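Local coordinates for protein MerB2 (Bacillus megaterium, PDB 5C17) that probably acts as an alkylmercury lyase, breaking the carbon-mercury bond of organomercurials, and here holds a mercury ion with a dithiol, at residues L15-K20 against D155-W160; T5-F10 against G201-K206; T88-I91 against R96-F99. All blocks are in the same frame, centred on the assembly; numbering follows the deposited sequence. Where two conformers were deposited one is given.

Contact 1. Residues L15-K20 against D155-W160; sequences LAKLPK and DSEAPW. With DTV ((2S,3S)-1,4-dimercaptobutane-2,3-diol), chain D.
Lys17 carries the whole of segment 15-20's side of this contact, and it meets Glu157 on an unusual side of the carboxylate. The ammonium NZ lies 2.8 Å from Glu157 OE2, on the anti side and 28° out of the carboxylate plane. The bond is both a hydrogen bond and a salt bridge. Lys17 runs out almost straight as far as CE and then turns at its last torsion (chi4 -74°), which sets NZ against the oxygen. Glu157 bends at chi2, and its side chain crosses that of Lys17 at an angle. The lysine stem is used as well. Its CE lies 3.2 Å from Ser156 OG, and its CD lies 3.4 Å from Glu157 OE2. This joins the C-terminal end of helix 5-17, which Leu18 leaves, to the loop between strand 148-151 and helix 160-164. Within that loop Asp155 begins an Asx turn: Asp155 OD1 accepts from Glu157 N over 3.1 Å with its anti lone pair. The turn ties the residue that binds Lys17 to a residue of the dithiol pocket. Arg65 supports the same loop. It forms a second salt bridge to Glu157 OE2 and a hydrogen bond to Ser156 O. Two cationic groups thus share one carboxylate oxygen, which would favour the charged form of Glu157. The pair sits at the surface. Both ends of segment 155-160 meet the bound DTV. Asp155 O lies 3.5 Å from DTV S1. The Trp160 ring offers one face to the ligand, and DTV O3 sits above it, displaced toward the rim, 3.4 Å from CZ3. Ala158 O lies at the edge of the same ring, in its plane. Phe10 and Leu14 of helix 5-17 also pack on the indole.

Contact 2. Residues T5-F10 against G201-K206; sequences TELKKF and GNELKK. With DTV ((2S,3S)-1,4-dimercaptobutane-2,3-diol), chain D.
Glu203 sends CG anti to its own carbonyl carbon (chi1 -80°) and then bends at chi2 (79°), which lays the side chain against Leu7 and Lys8. Leu7 answers with CG anti to its backbone N (chi1 -175°), which turns its branch toward the glutamate. Leu7 CD2 is 3.7 Å from Glu203 CB, and Leu7 CG is 3.9 Å from the same atom. Lys8 comes from the next position on helix 5-17, and its side chain crosses that of Glu203 at a slant. Its CG lies 3.7 Å from Glu203 CG, and its CE lies 3.3 Å from Glu203 OE1. The extended chain carries NZ past the carboxylate, so methylene groups do the touching. NZ stays 4.5 Å from Glu203 OE1, beyond a salt bridge. The closer ionic partner is Lys4, whose NZ forms a salt bridge with Glu203 OE2. Glu203 was deposited in two conformers, and these details hold for one of them.

The contact packs the N-terminal helix 5-17 on the C-terminal helix 194-207. Tyr11 touches Glu203 and Leu204 from the first helix. One turn along from Leu7, Phe10 leads to the dithiol pocket. Its CZ is 3.8 Å from DTV C1, and its ring meets Phe154 edge to face. Leu7 also packs on Phe154.

Glu203 thus serves in two ways: its CB and CG pack on Leu7 and Lys8, while its buried carboxylate is paired with Lys4. The nearby Lys8 charge would probably add to the stability of the ionised form.

Contact 3. Residues T88-I91 against R96-F99; sequences TNQI and RTLF
Gln90 and Phe99 lie side by side on one face of a beta hairpin, and Gln90 touches its partners all along its length. CB comes within 4.1 Å of Phe99 CE2. CG stands anti to the backbone N (chi1 -168°), which sends the chain out from the sheet beside the Phe99 ring. There CG touches two groups, 3.8 Å from Phe99 CE2 and 3.6 Å from Thr97 CG2. CD touches the same two atoms. At the tip the amide divides its contacts. OE1 lies 4.0 Å from Phe99 CE2, and NE2 meets the methyl Thr97 CG2 at 3.3 Å. The amide and ring planes are 60° apart, so the two flat groups are not stacked.

Strands 89-93 and 96-100 run antiparallel here. Gln90 and Phe99 form a non-hydrogen-bonded pair, and Ile91 and Leu98 the hydrogen-bonded pair beside it. Ile91 N donates to Leu98 O over 2.9 Å, and Leu98 N donates to Ile91 O over 2.8 Å. The side chains of this second pair point to the other face. Ile91 CG1 sits between the backbone N and the carbonyl carbon (chi1 58°), and this puts it against the Leu98 backbone and CB. Leu82 covers both Ile91 and Leu98. Next to Gln90, Asn89 O accepts a CA-H...O contact from Phe99 CA, 3.2 Å away. Asn89 ND2 bonds to Ala100 O across the hairpin, and OD1 bonds to Ser121 OG of strand 117-122.

The chemistry differs on the two faces. Gln90 contributes mostly carbon contacts on its own face, Ile91 and Leu98 bury apolar groups on the other, and the two Ile91-Leu98 backbone bonds fix the register of the two strands.

In the fold
Contacts 1 and 2 share helix 5-17 and both reach the bound DTV. Their centres are 13 Å apart. They touch through Phe10: its CE1 is 3.6 Å from Asp155 O, and its CZ is 4.0 Å from Trp160 CZ2. Phe10, Asp155 and Trp160 thus line one pocket with Phe154, Ser105, Thr164 and the two mercury ligands, Cys102 and Cys165. Contact 3 lies on the opposite side of the chain's centre. Its centre is 25 Å from that of contact 1 and 23 Å from that of contact 2. It still approaches the site, since the side chain of Asn89 is about 8 Å from the mercury ion.

Contact 1. Residues L15-K20 against D155-W160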
ATOM      1  N   LEU A  15       4.344  13.988   6.186  1.00 13.11           N
ATOM      2  CA  LEU A  15       5.609  14.051   6.920  1.00 14.88           C
ATOM      3  C   LEU A  15       5.612  15.187   7.944  1.00 14.91           C
ATOM      4  O   LEU A  15       6.143  15.034   9.051  1.00 16.16           O
ATOM      5  CB  LEU A  15       6.778  14.231   5.954  1.00 15.71           C
ATOM      6  CG  LEU A  15       7.227  12.983   5.210  1.00 16.11           C
ATOM      7  CD1 LEU A  15       8.157  13.317   4.055  1.00 18.13           C
ATOM      8  CD2 LEU A  15       7.910  12.009   6.174  1.00 15.46           C
ATOM      9  N   ALA A  16       5.021  16.323   7.583  1.00 14.43           N
ATOM     10  CA  ALA A  16       4.933  17.454   8.495  1.00 15.63           C
ATOM     11  C   ALA A  16       4.112  17.101   9.743  1.00 15.71           C
ATOM     12  O   ALA A  16       4.393  17.596  10.841  1.00 18.66           O
ATOM     13  CB  ALA A  16       4.320  18.653   7.782  1.00 16.11           C
ATOM     14  N   LYS A  17       3.097  16.258   9.563  1.00 14.40           N
ATOM     15  CA  LYS A  17       2.184  15.870  10.647  1.00 15.21           C
ATOM     16  C   LYS A  17       2.736  14.779  11.561  1.00 15.42           C
ATOM     17  O   LYS A  17       2.331  14.666  12.714  1.00 17.09           O
ATOM     18  CB  LYS A  17       0.858  15.363  10.058  1.00 16.45           C
ATOM     19  CG  LYS A  17       0.003  16.420   9.427  1.00 17.47           C
ATOM     20  CD  LYS A  17      -1.134  15.793   8.599  1.00 18.05           C
ATOM     21  CE  LYS A  17      -2.160  16.827   8.221  1.00 19.15           C
ATOM     22  NZ  LYS A  17      -3.005  17.198   9.383  1.00 20.91           N
ATOM     23  N   LEU A  18       3.604  13.935  11.027  1.00 13.30           N
ATOM     24  CA  LEU A  18       4.095  12.791  11.774  1.00 12.09           C
ATOM     25  C   LEU A  18       5.213  13.173  12.734  1.00 13.25           C
ATOM     26  O   LEU A  18       5.947  14.126  12.489  1.00 14.72           O
ATOM     27  CB  LEU A  18       4.603  11.726  10.815  1.00 11.89           C
ATOM     28  CG  LEU A  18       3.520  11.024  10.006  1.00 13.36           C
ATOM     29  CD1 LEU A  18       4.147  10.117   8.969  1.00 14.76           C
ATOM     30  CD2 LEU A  18       2.581  10.221  10.915  1.00 15.62           C
ATOM     31  N   PRO A  19       5.361  12.416  13.831  1.00 14.44           N
ATOM     32  CA  PRO A  19       6.490  12.626  14.745  1.00 16.50           C
ATOM     33  C   PRO A  19       7.853  12.513  14.060  1.00 17.05           C
ATOM     34  O   PRO A  19       7.979  11.794  13.078  1.00 15.64           O
ATOM     35  CB  PRO A  19       6.356  11.476  15.733  1.00 17.88           C
ATOM     36  CG  PRO A  19       4.976  11.029  15.648  1.00 17.58           C
ATOM     37  CD  PRO A  19       4.473  11.340  14.290  1.00 15.33           C
ATOM     38  N   LYS A  20       8.872  13.164  14.606  1.00 20.46           N
ATOM     39  CA  LYS A  20      10.205  13.212  13.968  1.00 22.84           C
ATOM     40  C   LYS A  20      10.875  11.850  13.694  1.00 20.20           C
ATOM     41  O   LYS A  20      11.625  11.714  12.716  1.00 21.19           O
ATOM     42  CB  LYS A  20      11.167  14.089  14.791  1.00 28.15           C
ATOM     43  CG  LYS A  20      10.862  15.582  14.718  1.00 32.57           C
ATOM     44  CD  LYS A  20      11.872  16.410  15.506  1.00 35.63           C
ATOM     45  CE  LYS A  20      11.351  17.814  15.776  1.00 37.77           C
ATOM     46  NZ  LYS A  20      12.206  18.881  15.173  1.00 39.57           N
ATOM     47  N   ASP A 155      -5.991  12.018   1.406  1.00 21.10           N
ATOM     48  CA  ASP A 155      -6.515  12.640   2.655  1.00 25.38           C
ATOM     49  C   ASP A 155      -5.370  12.398   3.686  1.00 24.35           C
ATOM     50  O   ASP A 155      -5.102  11.317   4.010  1.00 23.57           O
ATOM     51  CB  ASP A 155      -7.867  11.914   2.992  1.00 29.50           C
ATOM     52  CG  ASP A 155      -8.605  12.399   4.249  1.00 32.59           C
ATOM     53  OD1 ASP A 155      -8.027  12.751   5.260  1.00 33.85           O
ATOM     54  OD2 ASP A 155      -9.836  12.290   4.262  1.00 33.60           O
ATOM     55  N   SER A 156      -4.699  13.408   4.099  1.00 25.60           N
ATOM     56  CA  SER A 156      -3.626  13.306   5.102  1.00 25.55           C
ATOM     57  C   SER A 156      -4.071  12.921   6.506  1.00 24.61           C
ATOM     58  O   SER A 156      -3.242  12.587   7.295  1.00 27.26           O
ATOM     59  CB  SER A 156      -2.926  14.595   5.244  1.00 26.75           C
ATOM     60  OG  SER A 156      -3.741  15.514   5.821  1.00 27.25           O
ATOM     61  N   GLU A 157      -5.366  12.910   6.769  1.00 24.72           N
ATOM     62  CA  GLU A 157      -5.829  12.483   8.078  1.00 24.36           C
ATOM     63  C   GLU A 157      -6.582  11.167   8.029  1.00 25.59           C
ATOM     64  O   GLU A 157      -6.912  10.615   9.060  1.00 27.50           O
ATOM     65  CB  GLU A 157      -6.688  13.576   8.711  1.00 24.29           C
ATOM     66  CG  GLU A 157      -5.874  14.723   9.249  1.00 24.23           C
ATOM     67  CD  GLU A 157      -4.962  14.324  10.405  1.00 23.92           C
ATOM     68  OE1 GLU A 157      -5.408  13.616  11.334  1.00 24.97           O
ATOM     69  OE2 GLU A 157      -3.781  14.726  10.388  1.00 23.54           O
ATOM     70  N   ALA A 158      -6.820  10.652   6.828  1.00 24.97           N
ATOM     71  CA  ALA A 158      -7.569   9.425   6.669  1.00 24.72           C
ATOM     72  C   ALA A 158      -6.685   8.248   7.028  1.00 22.41           C
ATOM     73  O   ALA A 158      -5.523   8.231   6.655  1.00 23.71           O
ATOM     74  CB  ALA A 158      -8.052   9.291   5.236  1.00 25.68           C
ATOM     75  N   PRO A 159      -7.237   7.272   7.759  1.00 21.16           N
ATOM     76  CA  PRO A 159      -6.452   6.064   7.984  1.00 19.03           C
ATOM     77  C   PRO A 159      -6.259   5.280   6.687  1.00 16.87           C
ATOM     78  O   PRO A 159      -7.107   5.355   5.786  1.00 17.33           O
ATOM     79  CB  PRO A 159      -7.295   5.272   8.989  1.00 20.05           C
ATOM     80  CG  PRO A 159      -8.684   5.771   8.811  1.00 23.42           C
ATOM     81  CD  PRO A 159      -8.566   7.203   8.399  1.00 22.80           C
ATOM     82  N   TRP A 160      -5.165   4.537   6.591  1.00 13.84           N
ATOM     83  CA  TRP A 160      -4.823   3.842   5.355  1.00 12.08           C
ATOM     84  C   TRP A 160      -5.482   2.444   5.285  1.00 10.70           C
ATOM     85  O   TRP A 160      -6.469   2.258   4.577  1.00 10.89           O
ATOM     86  CB  TRP A 160      -3.303   3.696   5.189  1.00 12.40           C
ATOM     87  CG  TRP A 160      -2.466   4.955   4.963  1.00 13.42           C
ATOM     88  CD1 TRP A 160      -2.720   6.225   5.403  1.00 15.57           C
ATOM     89  CD2 TRP A 160      -1.202   5.018   4.266  1.00 13.81           C
ATOM     90  NE1 TRP A 160      -1.712   7.082   4.985  1.00 16.95           N
ATOM     91  CE2 TRP A 160      -0.770   6.361   4.294  1.00 15.30           C
ATOM     92  CE3 TRP A 160      -0.399   4.059   3.615  1.00 13.13           C
ATOM     93  CZ2 TRP A 160       0.434   6.771   3.705  1.00 15.58           C
ATOM     94  CZ3 TRP A 160       0.782   4.482   3.012  1.00 14.84           C
ATOM     95  CH2 TRP A 160       1.184   5.823   3.065  1.00 15.35           C
TER
HETATM   96  S1  DTV D 303      -4.656   8.335   2.202  0.77 23.21           S
HETATM   97  C1  DTV D 303      -3.739   7.319   1.044  0.77 22.49           C
HETATM   98  C2  DTV D 303      -3.384   5.948   1.594  0.77 21.80           C
HETATM   99  O2  DTV D 303      -4.549   5.196   1.789  0.77 22.67           O
HETATM  100  C3  DTV D 303      -2.452   5.142   0.682  0.77 22.61           C
HETATM  101  O3  DTV D 303      -1.219   5.823   0.562  0.77 23.97           O
HETATM  102  C4  DTV D 303      -3.022   4.901  -0.707  0.77 22.61           C
HETATM  103  S4  DTV D 303      -2.259   3.506  -1.526  0.77 22.58           S

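Contact 2. Residues T5-F10 against G201-K206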
ATOM      1  N   THR A   5       1.571  16.109  -8.766  1.00 32.40           N
ATOM      2  CA  THR A   5       1.842  17.177  -7.805  1.00 30.87           C
ATOM      3  C   THR A   5       1.077  16.895  -6.526  1.00 27.62           C
ATOM      4  O   THR A   5       1.599  17.025  -5.419  1.00 26.77           O
ATOM      5  CB  THR A   5       1.420  18.558  -8.371  1.00 32.79           C
ATOM      6  OG1 THR A   5       2.278  18.897  -9.468  1.00 34.24           O
ATOM      7  CG2 THR A   5       1.505  19.653  -7.308  1.00 32.86           C
ATOM      8  N   GLU A   6      -0.162  16.466  -6.688  1.00 26.06           N
ATOM      9  CA  GLU A   6      -1.015  16.193  -5.559  1.00 23.55           C
ATOM     10  C   GLU A   6      -0.407  15.108  -4.655  1.00 19.66           C
ATOM     11  O   GLU A   6      -0.406  15.261  -3.431  1.00 19.76           O
ATOM     12  CB  GLU A   6      -2.405  15.813  -6.061  1.00 23.94           C
ATOM     13  CG  GLU A   6      -3.395  15.517  -4.964  1.00 26.62           C
ATOM     14  CD  GLU A   6      -4.780  15.223  -5.499  1.00 28.82           C
ATOM     15  OE1 GLU A   6      -5.082  15.647  -6.632  1.00 30.24           O
ATOM     16  OE2 GLU A   6      -5.569  14.563  -4.785  1.00 29.76           O
ATOM     17  N   LEU A   7       0.112  14.019  -5.234  1.00 17.47           N
ATOM     18  CA  LEU A   7       0.686  12.935  -4.431  1.00 15.02           C
ATOM     19  C   LEU A   7       1.927  13.379  -3.660  1.00 13.55           C
ATOM     20  O   LEU A   7       2.088  13.063  -2.485  1.00 13.22           O
ATOM     21  CB  LEU A   7       1.027  11.737  -5.319  1.00 14.58           C
ATOM     22  CG  LEU A   7       1.523  10.499  -4.586  1.00 15.33           C
ATOM     23  CD1 LEU A   7       0.485  10.011  -3.554  1.00 16.65           C
ATOM     24  CD2 LEU A   7       1.848   9.427  -5.596  1.00 17.69           C
ATOM     25  N   LYS A   8       2.815  14.096  -4.329  1.00 16.05           N
ATOM     26  CA  LYS A   8       4.003  14.637  -3.671  1.00 17.24           C
ATOM     27  C   LYS A   8       3.593  15.518  -2.504  1.00 13.83           C
ATOM     28  O   LYS A   8       4.161  15.427  -1.403  1.00 12.70           O
ATOM     29  CB  LYS A   8       4.836  15.460  -4.660  1.00 21.21           C
ATOM     30  CG  LYS A   8       5.197  14.720  -5.916  1.00 25.24           C
ATOM     31  CD  LYS A   8       6.052  15.556  -6.845  1.00 28.11           C
ATOM     32  CE  LYS A   8       6.611  14.700  -7.968  1.00 30.56           C
ATOM     33  NZ  LYS A   8       7.608  15.447  -8.759  1.00 32.46           N
ATOM     34  N   LYS A   9       2.601  16.378  -2.728  1.00 15.11           N
ATOM     35  CA  LYS A   9       2.158  17.300  -1.690  1.00 15.82           C
ATOM     36  C   LYS A   9       1.465  16.569  -0.539  1.00 14.48           C
ATOM     37  O   LYS A   9       1.590  16.969   0.616  1.00 14.52           O
ATOM     38  CB  LYS A   9       1.242  18.392  -2.262  1.00 19.17           C
ATOM     39  CG  LYS A   9       1.908  19.301  -3.289  1.00 22.66           C
ATOM     40  CD  LYS A   9       3.094  20.051  -2.736  1.00 25.75           C
ATOM     41  CE  LYS A   9       3.706  20.935  -3.824  1.00 28.30           C
ATOM     42  NZ  LYS A   9       4.772  21.835  -3.310  1.00 29.82           N
ATOM     43  N   PHE A  10       0.742  15.496  -0.858  1.00 13.70           N
ATOM     44  CA  PHE A  10       0.158  14.628   0.166  1.00 13.47           C
ATOM     45  C   PHE A  10       1.229  14.098   1.104  1.00 11.58           C
ATOM     46  O   PHE A  10       1.086  14.162   2.324  1.00 12.30           O
ATOM     47  CB  PHE A  10      -0.629  13.486  -0.502  1.00 14.09           C
ATOM     48  CG  PHE A  10      -0.854  12.271   0.382  1.00 13.95           C
ATOM     49  CD1 PHE A  10      -1.908  12.221   1.295  1.00 16.75           C
ATOM     50  CD2 PHE A  10      -0.041  11.154   0.258  1.00 14.98           C
ATOM     51  CE1 PHE A  10      -2.102  11.088   2.085  1.00 16.70           C
ATOM     52  CE2 PHE A  10      -0.237  10.026   1.050  1.00 17.45           C
ATOM     53  CZ  PHE A  10      -1.269   9.996   1.946  1.00 17.51           C
ATOM     54  N   GLY A 201       5.135   4.693  -6.875  1.00 14.13           N
ATOM     55  CA  GLY A 201       6.191   4.188  -6.017  1.00 13.91           C
ATOM     56  C   GLY A 201       7.339   5.163  -5.887  1.00 12.37           C
ATOM     57  O   GLY A 201       8.076   5.103  -4.909  1.00 13.35           O
ATOM     58  N   ASN A 202       7.519   6.047  -6.870  1.00 12.37           N
ATOM     59  CA  ASN A 202       8.516   7.110  -6.768  1.00 12.15           C
ATOM     60  C   ASN A 202       8.303   7.945  -5.510  1.00 10.79           C
ATOM     61  O   ASN A 202       9.246   8.227  -4.762  1.00 10.94           O
ATOM     62  CB  ASN A 202       8.436   8.055  -7.976  1.00 13.69           C
ATOM     63  CG  ASN A 202       8.947   7.434  -9.265  1.00 16.36           C
ATOM     64  OD1 ASN A 202       9.556   6.376  -9.261  1.00 17.04           O
ATOM     65  ND2 ASN A 202       8.706   8.114 -10.386  1.00 18.57           N
ATOM     66  N   GLU A 203       7.056   8.317  -5.272  1.00 11.01           N
ATOM     67  CA  GLU A 203       6.717   9.191  -4.170  0.61 11.47           C
ATOM     68  C   GLU A 203       6.787   8.427  -2.837  1.00 10.68           C
ATOM     69  O   GLU A 203       7.165   8.989  -1.817  1.00 11.09           O
ATOM     70  CB  GLU A 203       5.342   9.819  -4.406  0.61 12.94           C
ATOM     71  CG  GLU A 203       5.370  11.017  -5.377  0.61 13.96           C
ATOM     72  CD  GLU A 203       5.447  10.636  -6.858  0.61 17.06           C
ATOM     73  OE1 GLU A 203       5.733  11.541  -7.670  0.61 19.74           O
ATOM     74  OE2 GLU A 203       5.197   9.465  -7.226  0.61 16.73           O
ATOM     75  N   LEU A 204       6.435   7.147  -2.849  1.00 10.92           N
ATOM     76  CA  LEU A 204       6.593   6.345  -1.646  1.00 11.03           C
ATOM     77  C   LEU A 204       8.079   6.242  -1.273  1.00 11.28           C
ATOM     78  O   LEU A 204       8.442   6.341  -0.106  1.00 11.47           O
ATOM     79  CB  LEU A 204       6.007   4.955  -1.844  1.00 11.55           C
ATOM     80  CG  LEU A 204       6.096   4.012  -0.642  1.00 12.82           C
ATOM     81  CD1 LEU A 204       5.448   4.625   0.580  1.00 13.67           C
ATOM     82  CD2 LEU A 204       5.436   2.696  -0.982  1.00 14.18           C
ATOM     83  N   LYS A 205       8.941   6.038  -2.262  1.00 11.24           N
ATOM     84  CA  LYS A 205      10.378   5.999  -2.008  1.00 12.51           C
ATOM     85  C   LYS A 205      10.895   7.299  -1.407  1.00 11.49           C
ATOM     86  O   LYS A 205      11.702   7.284  -0.477  1.00 12.80           O
ATOM     87  CB  LYS A 205      11.147   5.738  -3.286  1.00 15.20           C
ATOM     88  CG  LYS A 205      11.255   4.324  -3.695  1.00 20.34           C
ATOM     89  CD  LYS A 205      11.609   4.279  -5.176  1.00 25.64           C
ATOM     90  CE  LYS A 205      12.486   3.121  -5.577  1.00 28.78           C
ATOM     91  NZ  LYS A 205      12.566   3.028  -7.080  1.00 31.54           N
ATOM     92  N   LYS A 206      10.432   8.421  -1.948  1.00 10.99           N
ATOM     93  CA  LYS A 206      10.813   9.723  -1.420  1.00 11.37           C
ATOM     94  C   LYS A 206      10.337   9.869   0.028  1.00 10.77           C
ATOM     95  O   LYS A 206      11.072  10.358   0.867  1.00 10.97           O
ATOM     96  CB  LYS A 206      10.240  10.836  -2.296  1.00 13.22           C
ATOM     97  CG  LYS A 206      10.520  12.233  -1.790  1.00 17.44           C
ATOM     98  CD  LYS A 206      11.955  12.624  -1.989  1.00 22.31           C
ATOM     99  CE  LYS A 206      12.159  14.111  -1.692  1.00 26.36           C
ATOM    100  NZ  LYS A 206      11.649  14.964  -2.813  1.00 28.71           N
TER
HETATM  101  S1  DTV D 303      -4.656   8.335   2.202  0.77 23.21           S
HETATM  102  C1  DTV D 303      -3.739   7.319   1.044  0.77 22.49           C
HETATM  103  C2  DTV D 303      -3.384   5.948   1.594  0.77 21.80           C
HETATM  104  O2  DTV D 303      -4.549   5.196   1.789  0.77 22.67           O
HETATM  105  C3  DTV D 303      -2.452   5.142   0.682  0.77 22.61           C
HETATM  106  O3  DTV D 303      -1.219   5.823   0.562  0.77 23.97           O
HETATM  107  C4  DTV D 303      -3.022   4.901  -0.707  0.77 22.61           C
HETATM  108  S4  DTV D 303      -2.259   3.506  -1.526  0.77 22.58           S

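Contact 3. Residues T88-I91 against R96-F99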
ATOM      1  N   THR A  88      -6.857  -9.622  -0.485  1.00 10.85           N
ATOM      2  CA  THR A  88      -7.265 -10.013  -1.828  1.00 10.77           C
ATOM      3  C   THR A  88      -6.117  -9.868  -2.830  1.00 10.34           C
ATOM      4  O   THR A  88      -6.133 -10.491  -3.874  1.00 11.75           O
ATOM      5  CB  THR A  88      -8.437  -9.143  -2.263  1.00 11.50           C
ATOM      6  OG1 THR A  88      -9.549  -9.469  -1.437  1.00 12.45           O
ATOM      7  CG2 THR A  88      -8.842  -9.372  -3.740  1.00 13.14           C
ATOM      8  N   ASN A  89      -5.139  -9.037  -2.511  1.00  8.97           N
ATOM      9  CA  ASN A  89      -4.103  -8.655  -3.464  1.00  9.09           C
ATOM     10  C   ASN A  89      -2.801  -9.346  -3.138  1.00  9.27           C
ATOM     11  O   ASN A  89      -2.043  -8.904  -2.285  1.00 10.93           O
ATOM     12  CB  ASN A  89      -3.935  -7.142  -3.469  1.00  9.33           C
ATOM     13  CG  ASN A  89      -5.256  -6.443  -3.414  1.00 10.33           C
ATOM     14  OD1 ASN A  89      -6.063  -6.582  -4.317  1.00 12.67           O
ATOM     15  ND2 ASN A  89      -5.512  -5.740  -2.331  1.00 11.23           N
ATOM     16  N   GLN A  90      -2.569 -10.466  -3.811  1.00 10.14           N
ATOM     17  CA  GLN A  90      -1.389 -11.287  -3.575  1.00 11.61           C
ATOM     18  C   GLN A  90      -0.261 -10.818  -4.469  1.00 11.80           C
ATOM     19  O   GLN A  90      -0.462 -10.596  -5.649  1.00 13.91           O
ATOM     20  CB  GLN A  90      -1.718 -12.759  -3.842  1.00 16.04           C
ATOM     21  CG  GLN A  90      -0.654 -13.738  -3.346  1.00 21.86           C
ATOM     22  CD  GLN A  90      -1.137 -15.195  -3.339  1.00 27.87           C
ATOM     23  OE1 GLN A  90      -2.313 -15.475  -3.082  1.00 31.22           O
ATOM     24  NE2 GLN A  90      -0.231 -16.119  -3.625  1.00 30.24           N
ATOM     25  N   ILE A  91       0.919 -10.646  -3.888  1.00 11.22           N
ATOM     26  CA  ILE A  91       2.085 -10.210  -4.646  1.00 12.71           C
ATOM     27  C   ILE A  91       3.278 -11.109  -4.382  1.00 12.95           C
ATOM     28  O   ILE A  91       3.695 -11.303  -3.248  1.00 16.88           O
ATOM     29  CB  ILE A  91       2.426  -8.731  -4.392  1.00 13.41           C
ATOM     30  CG1 ILE A  91       2.681  -8.451  -2.914  1.00 16.25           C
ATOM     31  CG2 ILE A  91       1.273  -7.872  -4.870  1.00 15.56           C
ATOM     32  CD1 ILE A  91       3.214  -7.063  -2.660  1.00 18.31           C
ATOM     33  N   ARG A  96       9.211 -14.340  -2.334  1.00 20.88           N
ATOM     34  CA  ARG A  96       8.193 -14.691  -1.349  1.00 20.52           C
ATOM     35  C   ARG A  96       6.816 -14.161  -1.704  1.00 17.41           C
ATOM     36  O   ARG A  96       6.656 -13.219  -2.490  1.00 17.43           O
ATOM     37  CB  ARG A  96       8.577 -14.213   0.041  1.00 24.20           C
ATOM     38  CG  ARG A  96       9.023 -12.792   0.103  1.00 26.19           C
ATOM     39  CD  ARG A  96       9.316 -12.365   1.547  1.00 28.97           C
ATOM     40  NE  ARG A  96      10.159 -13.310   2.272  1.00 31.14           N
ATOM     41  CZ  ARG A  96      11.487 -13.278   2.297  1.00 32.40           C
ATOM     42  NH1 ARG A  96      12.147 -14.191   2.996  1.00 33.13           N
ATOM     43  NH2 ARG A  96      12.163 -12.352   1.626  1.00 32.85           N
ATOM     44  N   THR A  97       5.821 -14.790  -1.106  1.00 16.92           N
ATOM     45  CA  THR A  97       4.443 -14.399  -1.299  1.00 17.50           C
ATOM     46  C   THR A  97       4.022 -13.461  -0.189  1.00 14.93           C
ATOM     47  O   THR A  97       3.935 -13.845   0.976  1.00 18.85           O
ATOM     48  CB  THR A  97       3.523 -15.608  -1.288  1.00 22.11           C
ATOM     49  OG1 THR A  97       3.928 -16.507  -2.324  1.00 25.53           O
ATOM     50  CG2 THR A  97       2.104 -15.167  -1.532  1.00 23.17           C
ATOM     51  N   LEU A  98       3.775 -12.224  -0.564  1.00 11.35           N
ATOM     52  CA  LEU A  98       3.296 -11.196   0.337  1.00 10.08           C
ATOM     53  C   LEU A  98       1.949 -10.694  -0.176  1.00  8.63           C
ATOM     54  O   LEU A  98       1.392 -11.237  -1.133  1.00  9.77           O
ATOM     55  CB  LEU A  98       4.333 -10.067   0.445  1.00 12.14           C
ATOM     56  CG  LEU A  98       5.691 -10.474   1.042  1.00 14.02           C
ATOM     57  CD1 LEU A  98       6.747  -9.402   0.835  1.00 15.42           C
ATOM     58  CD2 LEU A  98       5.553 -10.751   2.528  1.00 15.65           C
ATOM     59  N   PHE A  99       1.422  -9.665   0.471  1.00  8.58           N
ATOM     60  CA  PHE A  99       0.111  -9.141   0.121  1.00  8.11           C
ATOM     61  C   PHE A  99       0.140  -7.631   0.155  1.00  8.06           C
ATOM     62  O   PHE A  99       1.025  -7.034   0.765  1.00  9.22           O
ATOM     63  CB  PHE A  99      -0.939  -9.686   1.087  1.00  9.46           C
ATOM     64  CG  PHE A  99      -1.009 -11.174   1.096  1.00 10.31           C
ATOM     65  CD1 PHE A  99      -0.210 -11.909   1.957  1.00 10.64           C
ATOM     66  CD2 PHE A  99      -1.858 -11.852   0.227  1.00 11.50           C
ATOM     67  CE1 PHE A  99      -0.261 -13.298   1.951  1.00 13.25           C
ATOM     68  CE2 PHE A  99      -1.912 -13.243   0.233  1.00 13.00           C
ATOM     69  CZ  PHE A  99      -1.110 -13.957   1.102  1.00 14.26           C
TER